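Side-chain contacts in Fe(2+) transporter FeoB (Escherichia coli, PDB 3I8S), which transports ferrous iron across the inner membrane, probably coupling GTP binding by its cytosolic domain, the part present here without nucleotide, to channel opening: residues A[31-36]-A[78-83]; A[206-209]-A[215-218]. All coordinates share one frame; numbering follows the deposited sequence.

Contact 1: residues A[31-36]-A[78-83]; sequences GNWAGV and CHYILS
The carbonyl oxygen of Tyr80 is gripped twice: Ser83 OG donates to Tyr80 O over 2.6 Å, in the carbonyl plane and on a lone pair, and Ser83 N reaches the same oxygen over 3.0 Å. Ser83 OG in turn accepts the backbone N-H of Asp85, so one hydroxyl links Tyr80 O to the backbone of Asp85. Helix 72-83, which carries Tyr80, packs against the segment leading out of strand 28-32 in the G domain, a P-loop GTPase fold. There a type II beta turn runs from Trp33 to Val36, closed by Val36 N to Trp33 O at 3.2 Å, with Gly35 at positive phi. Gly35 and Val36 belong to a predicted GTP-binding segment.

The contact itself is a meeting of two buried aromatic side chains. Tyr80 carries CG anti to its backbone N (chi1 -175°), which brings its ring out from the helix to the indole. Its CD1 lies in the indole plane, at the outer edge of the six-membered ring. The two rings are turned 77° apart, an oblique pairing with centroids separated by 5.9 Å. Leu57, another predicted GTP-binding residue, packs on both aromatic side chains, while Val38 and Ile76 touch the indole and Arg40 adds a cation-pi contact. The aromatic pair thus joins the turn to the helix beside a loop of the predicted nucleotide site. Across the two segments, contact narrows to Tyr80 CD1, which lies 3.9 Å from Trp33 CH2 and equally far from Trp33 CZ3.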
ATOM      1  N   GLY A  31     -14.810  -9.334  14.752  1.00 26.32           N
ATOM      2  CA  GLY A  31     -15.441 -10.533  14.224  1.00 26.50           C
ATOM      3  C   GLY A  31     -14.346 -11.245  13.473  1.00 25.65           C
ATOM      4  O   GLY A  31     -13.188 -11.132  13.832  1.00 24.64           O
ATOM      5  N   ASN A  32     -14.733 -12.036  12.480  1.00 26.03           N
ATOM      6  CA  ASN A  32     -13.777 -12.698  11.604  0.50 25.77           C
ATOM      7  C   ASN A  32     -14.013 -12.252  10.178  1.00 25.50           C
ATOM      8  O   ASN A  32     -15.133 -11.883   9.824  1.00 24.62           O
ATOM      9  CB  ASN A  32     -13.906 -14.206  11.698  0.50 26.43           C
ATOM     10  CG  ASN A  32     -13.405 -14.753  13.029  0.50 28.18           C
ATOM     11  OD1 ASN A  32     -13.336 -14.029  14.018  0.50 33.08           O
ATOM     12  ND2 ASN A  32     -13.059 -16.022  13.055  0.50 29.76           N
ATOM     13  N   TRP A  33     -12.950 -12.265   9.384  1.00 23.92           N
ATOM     14  CA  TRP A  33     -13.046 -11.976   7.958  1.00 24.67           C
ATOM     15  C   TRP A  33     -13.908 -13.085   7.362  1.00 24.11           C
ATOM     16  O   TRP A  33     -13.793 -14.229   7.771  1.00 26.35           O
ATOM     17  CB  TRP A  33     -11.659 -11.920   7.296  1.00 22.97           C
ATOM     18  CG  TRP A  33     -10.945 -10.697   7.637  1.00 21.63           C
ATOM     19  CD1 TRP A  33     -10.090 -10.515   8.677  1.00 22.41           C
ATOM     20  CD2 TRP A  33     -11.078  -9.440   7.003  1.00 20.98           C
ATOM     21  NE1 TRP A  33      -9.677  -9.208   8.732  1.00 23.38           N
ATOM     22  CE2 TRP A  33     -10.250  -8.528   7.693  1.00 21.97           C
ATOM     23  CE3 TRP A  33     -11.810  -8.983   5.901  1.00 24.77           C
ATOM     24  CZ2 TRP A  33     -10.143  -7.201   7.336  1.00 24.47           C
ATOM     25  CZ3 TRP A  33     -11.664  -7.663   5.522  1.00 23.36           C
ATOM     26  CH2 TRP A  33     -10.844  -6.785   6.245  1.00 24.08           C
ATOM     27  N   ALA A  34     -14.799 -12.741   6.433  1.00 24.88           N
ATOM     28  CA  ALA A  34     -15.754 -13.719   5.880  1.00 26.82           C
ATOM     29  C   ALA A  34     -15.045 -14.955   5.348  1.00 27.29           C
ATOM     30  O   ALA A  34     -14.121 -14.832   4.554  1.00 28.53           O
ATOM     31  CB  ALA A  34     -16.597 -13.090   4.764  1.00 27.46           C
ATOM     32  N   GLY A  35     -15.478 -16.112   5.837  1.00 28.82           N
ATOM     33  CA  GLY A  35     -15.051 -17.413   5.336  1.00 29.38           C
ATOM     34  C   GLY A  35     -13.754 -17.954   5.906  1.00 30.12           C
ATOM     35  O   GLY A  35     -13.324 -19.047   5.517  1.00 30.83           O
ATOM     36  N   VAL A  36     -13.126 -17.211   6.818  1.00 30.11           N
ATOM     37  CA  VAL A  36     -11.886 -17.644   7.448  1.00 30.28           C
ATOM     38  C   VAL A  36     -11.908 -17.325   8.943  1.00 30.45           C
ATOM     39  O   VAL A  36     -12.798 -16.627   9.428  1.00 31.16           O
ATOM     40  CB  VAL A  36     -10.662 -16.992   6.776  1.00 30.49           C
ATOM     41  CG1 VAL A  36     -10.605 -17.361   5.299  1.00 31.37           C
ATOM     42  CG2 VAL A  36     -10.670 -15.440   6.963  1.00 28.55           C
ATOM     43  N   CYS A  78      -5.018  -7.665   0.424  1.00 24.86           N
ATOM     44  CA  CYS A  78      -5.195  -7.423  -0.989  1.00 23.78           C
ATOM     45  C   CYS A  78      -6.684  -7.427  -1.443  1.00 23.47           C
ATOM     46  O   CYS A  78      -7.142  -6.576  -2.179  1.00 23.19           O
ATOM     47  CB  CYS A  78      -4.428  -8.497  -1.749  1.00 25.45           C
ATOM     48  SG  CYS A  78      -4.378  -8.225  -3.485  1.00 28.83           S
ATOM     49  N   HIS A  79      -7.430  -8.407  -0.975  1.00 22.36           N
ATOM     50  CA  HIS A  79      -8.803  -8.542  -1.376  1.00 21.39           C
ATOM     51  C   HIS A  79      -9.600  -7.312  -0.893  1.00 21.52           C
ATOM     52  O   HIS A  79     -10.389  -6.750  -1.630  1.00 22.26           O
ATOM     53  CB  HIS A  79      -9.357  -9.821  -0.771  1.00 20.91           C
ATOM     54  CG  HIS A  79     -10.824  -9.990  -0.960  1.00 19.89           C
ATOM     55  ND1 HIS A  79     -11.743  -9.539  -0.044  1.00 22.26           N
ATOM     56  CD2 HIS A  79     -11.532 -10.487  -1.989  1.00 22.47           C
ATOM     57  CE1 HIS A  79     -12.956  -9.809  -0.474  1.00 22.09           C
ATOM     58  NE2 HIS A  79     -12.858 -10.389  -1.651  1.00 21.56           N
ATOM     59  N   TYR A  80      -9.379  -6.882   0.335  1.00 21.49           N
ATOM     60  CA  TYR A  80     -10.073  -5.673   0.822  1.00 22.03           C
ATOM     61  C   TYR A  80      -9.727  -4.443  -0.005  1.00 21.95           C
ATOM     62  O   TYR A  80     -10.578  -3.681  -0.446  1.00 21.50           O
ATOM     63  CB  TYR A  80      -9.701  -5.393   2.261  1.00 22.70           C
ATOM     64  CG  TYR A  80     -10.489  -4.244   2.832  1.00 22.63           C
ATOM     65  CD1 TYR A  80     -11.796  -4.435   3.273  1.00 24.68           C
ATOM     66  CD2 TYR A  80      -9.935  -2.976   2.895  1.00 24.65           C
ATOM     67  CE1 TYR A  80     -12.541  -3.352   3.776  1.00 25.72           C
ATOM     68  CE2 TYR A  80     -10.646  -1.895   3.397  1.00 24.12           C
ATOM     69  CZ  TYR A  80     -11.939  -2.105   3.868  1.00 26.09           C
ATOM     70  OH  TYR A  80     -12.678  -1.001   4.312  1.00 28.26           O
ATOM     71  N   ILE A  81      -8.452  -4.296  -0.268  1.00 23.52           N
ATOM     72  CA  ILE A  81      -7.959  -3.099  -0.951  0.50 23.61           C
ATOM     73  C   ILE A  81      -8.576  -3.050  -2.373  1.00 24.01           C
ATOM     74  O   ILE A  81      -9.029  -1.991  -2.823  1.00 24.73           O
ATOM     75  CB  ILE A  81      -6.376  -3.045  -0.851  0.50 24.08           C
ATOM     76  CG1 ILE A  81      -5.871  -3.110   0.633  0.50 23.81           C
ATOM     77  CG2 ILE A  81      -5.776  -1.842  -1.582  0.50 23.97           C
ATOM     78  CD1 ILE A  81      -5.872  -1.816   1.431  0.50 28.49           C
ATOM     79  N   LEU A  82      -8.689  -4.206  -3.058  1.00 22.97           N
ATOM     80  CA  LEU A  82      -9.285  -4.285  -4.406  0.50 22.66           C
ATOM     81  C   LEU A  82     -10.816  -4.221  -4.417  1.00 21.99           C
ATOM     82  O   LEU A  82     -11.429  -4.069  -5.453  1.00 22.52           O
ATOM     83  CB  LEU A  82      -8.870  -5.574  -5.113  0.50 23.11           C
ATOM     84  CG  LEU A  82      -7.422  -5.771  -5.553  0.50 24.12           C
ATOM     85  CD1 LEU A  82      -6.458  -5.696  -4.415  0.50 24.24           C
ATOM     86  CD2 LEU A  82      -7.304  -7.108  -6.267  0.50 21.97           C
ATOM     87  N   SER A  83     -11.434  -4.359  -3.250  1.00 22.39           N
ATOM     88  CA  SER A  83     -12.883  -4.409  -3.143  1.00 22.77           C
ATOM     89  C   SER A  83     -13.508  -3.051  -3.390  1.00 22.89           C
ATOM     90  O   SER A  83     -14.670  -2.974  -3.799  1.00 21.83           O
ATOM     91  CB  SER A  83     -13.316  -4.877  -1.737  1.00 22.51           C
ATOM     92  OG  SER A  83     -13.162  -3.831  -0.803  1.00 20.77           O
TER

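Contact 2: residues A[206-209]-A[215-218]; sequences LQML and SRAY
A buried packing contact, bridged on one side by a water, joins the C-terminal part of helix 198-210 to the short helix 213-218 in the cytosolic helical domain of FeoB. The backbones come together at Met208 and Ser215, whose CA atoms are 6.0 Å apart. Ser215 projects at the longer helix and meets it with its methylene: Ser215 CB lies 3.8 Å from Gln207 CB. The hydroxyl bonds back to Asp212 O, in the chain between the two segments.

Met208 keeps its chain straight as far as SD and bends at chi3 (68°), which brings CE alongside the aliphatic part of Arg216, 4.0 Å from Arg216 CG. Leu226 of helix 226-236 touches both of these side chains. Farther out, the extended Arg216 chain places its guanidinium edge on the water, which lies in the guanidinium plane. The water accepts from Arg216 NE at 2.8 Å and donates to Met208 O, also at 2.8 Å, linking the two helices through a backbone carbonyl.

The end of Gln207 turns away from the short helix. Its OE1 receives Arg248 and Gln107, and its NE2 donates to Thr64 and to Asp212, so that both amide atoms of this buried group are satisfied. Together these features form the join between two consecutive helices linked by a short turn in the FeoB cytosolic helical domain.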
ATOM      1  N   LEU A 206       0.620  -6.731 -14.287  1.00 21.79           N
ATOM      2  CA  LEU A 206       2.018  -6.864 -13.843  1.00 22.88           C
ATOM      3  C   LEU A 206       2.147  -7.951 -12.769  1.00 22.99           C
ATOM      4  O   LEU A 206       3.081  -8.741 -12.791  1.00 23.86           O
ATOM      5  CB  LEU A 206       2.536  -5.528 -13.314  1.00 23.58           C
ATOM      6  CG  LEU A 206       3.228  -4.570 -14.273  1.00 28.10           C
ATOM      7  CD1 LEU A 206       3.891  -3.453 -13.476  1.00 34.00           C
ATOM      8  CD2 LEU A 206       4.267  -5.291 -15.164  1.00 28.94           C
ATOM      9  N   GLN A 207       1.165  -8.036 -11.854  1.00 21.82           N
ATOM     10  CA  GLN A 207       1.186  -9.081 -10.848  1.00 21.89           C
ATOM     11  C   GLN A 207       1.127 -10.456 -11.494  1.00 22.18           C
ATOM     12  O   GLN A 207       1.818 -11.388 -11.054  1.00 23.02           O
ATOM     13  CB  GLN A 207       0.043  -8.904  -9.845  1.00 22.46           C
ATOM     14  CG  GLN A 207       0.192  -7.651  -9.034  1.00 23.19           C
ATOM     15  CD  GLN A 207       1.360  -7.761  -8.107  1.00 27.05           C
ATOM     16  OE1 GLN A 207       2.299  -6.995  -8.182  1.00 25.31           O
ATOM     17  NE2 GLN A 207       1.301  -8.755  -7.204  1.00 29.55           N
ATOM     18  N   MET A 208       0.321 -10.596 -12.543  1.00 21.87           N
ATOM     19  CA  MET A 208       0.184 -11.900 -13.200  1.00 22.85           C
ATOM     20  C   MET A 208       1.497 -12.287 -13.909  1.00 21.72           C
ATOM     21  O   MET A 208       1.922 -13.444 -13.878  1.00 22.41           O
ATOM     22  CB  MET A 208      -0.955 -11.871 -14.223  1.00 22.13           C
ATOM     23  CG  MET A 208      -2.370 -11.734 -13.656  1.00 26.20           C
ATOM     24  SD  MET A 208      -3.550 -11.480 -15.010  1.00 27.92           S
ATOM     25  CE  MET A 208      -3.446 -13.066 -15.790  1.00 29.70           C
ATOM     26  N   LEU A 209       2.113 -11.322 -14.553  1.00 22.72           N
ATOM     27  CA  LEU A 209       3.421 -11.544 -15.198  1.00 23.22           C
ATOM     28  C   LEU A 209       4.518 -11.911 -14.175  1.00 23.88           C
ATOM     29  O   LEU A 209       5.420 -12.679 -14.484  1.00 23.97           O
ATOM     30  CB  LEU A 209       3.847 -10.297 -15.971  1.00 23.18           C
ATOM     31  CG  LEU A 209       2.935  -9.896 -17.143  1.00 21.68           C
ATOM     32  CD1 LEU A 209       3.256  -8.483 -17.673  1.00 24.90           C
ATOM     33  CD2 LEU A 209       3.027 -10.936 -18.248  1.00 23.95           C
ATOM     34  N   SER A 215      -4.031 -12.879  -8.355  1.00 22.84           N
ATOM     35  CA  SER A 215      -4.341 -11.793  -9.293  0.50 23.02           C
ATOM     36  C   SER A 215      -5.073 -12.312 -10.524  1.00 22.68           C
ATOM     37  O   SER A 215      -5.862 -11.597 -11.146  1.00 24.01           O
ATOM     38  CB  SER A 215      -3.057 -11.047  -9.704  0.50 22.71           C
ATOM     39  OG  SER A 215      -2.210 -11.850 -10.531  0.50 22.43           O
ATOM     40  N   ARG A 216      -4.812 -13.565 -10.901  1.00 22.76           N
ATOM     41  CA  ARG A 216      -5.464 -14.128 -12.082  1.00 23.80           C
ATOM     42  C   ARG A 216      -6.946 -14.208 -11.930  1.00 23.00           C
ATOM     43  O   ARG A 216      -7.676 -14.072 -12.904  1.00 23.31           O
ATOM     44  CB  ARG A 216      -4.970 -15.533 -12.360  1.00 24.08           C
ATOM     45  CG  ARG A 216      -3.537 -15.562 -12.729  1.00 25.32           C
ATOM     46  CD  ARG A 216      -3.131 -16.944 -13.277  1.00 27.65           C
ATOM     47  NE  ARG A 216      -1.687 -17.161 -13.100  1.00 29.68           N
ATOM     48  CZ  ARG A 216      -1.030 -18.243 -13.514  1.00 32.76           C
ATOM     49  NH1 ARG A 216      -1.676 -19.232 -14.130  1.00 35.21           N
ATOM     50  NH2 ARG A 216       0.280 -18.339 -13.302  1.00 33.58           N
ATOM     51  N   ALA A 217      -7.375 -14.508 -10.708  1.00 22.94           N
ATOM     52  CA  ALA A 217      -8.784 -14.613 -10.341  1.00 23.18           C
ATOM     53  C   ALA A 217      -9.574 -13.345 -10.652  1.00 22.94           C
ATOM     54  O   ALA A 217     -10.758 -13.413 -10.966  1.00 22.32           O
ATOM     55  CB  ALA A 217      -8.897 -14.950  -8.811  1.00 22.13           C
ATOM     56  N   TYR A 218      -8.925 -12.194 -10.517  1.00 22.18           N
ATOM     57  CA  TYR A 218      -9.553 -10.901 -10.825  1.00 23.86           C
ATOM     58  C   TYR A 218      -9.638 -10.552 -12.309  1.00 25.00           C
ATOM     59  O   TYR A 218     -10.492  -9.747 -12.714  1.00 25.65           O
ATOM     60  CB  TYR A 218      -8.815  -9.790 -10.115  1.00 22.60           C
ATOM     61  CG  TYR A 218      -9.016  -9.772  -8.637  1.00 22.04           C
ATOM     62  CD1 TYR A 218      -8.236 -10.561  -7.785  1.00 21.68           C
ATOM     63  CD2 TYR A 218      -9.973  -8.937  -8.075  1.00 20.54           C
ATOM     64  CE1 TYR A 218      -8.444 -10.517  -6.387  1.00 20.01           C
ATOM     65  CE2 TYR A 218     -10.191  -8.899  -6.739  1.00 22.73           C
ATOM     66  CZ  TYR A 218      -9.411  -9.657  -5.881  1.00 22.57           C
ATOM     67  OH  TYR A 218      -9.713  -9.551  -4.526  1.00 22.80           O
TER
HETATM   68  O   HOH W   1       0.325 -15.296 -12.469  1.00 19.77           O

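From the N terminus, contact 1 comes first: residues 31-36 meet 78-83 and close a loop of 41 residues that holds strands 39-46 and 51-56 and the start of helix 72-83. Contact 2 follows after the remaining strands and helices of the G domain and helix 179-191; it closes a loop of five residues, comprising the end of helix 198-210, the turn and the start of helix 213-218. The loops lie in series, neither crossing nor enclosing the other. Their centres are about 18 Å apart, yet the second segments touch, with His79 CD2 packed 3.3 Å from Tyr218 OH. Helix 72-83 therefore faces the strand 28-32 region through Tyr80 and the helical domain through His79 and Leu82.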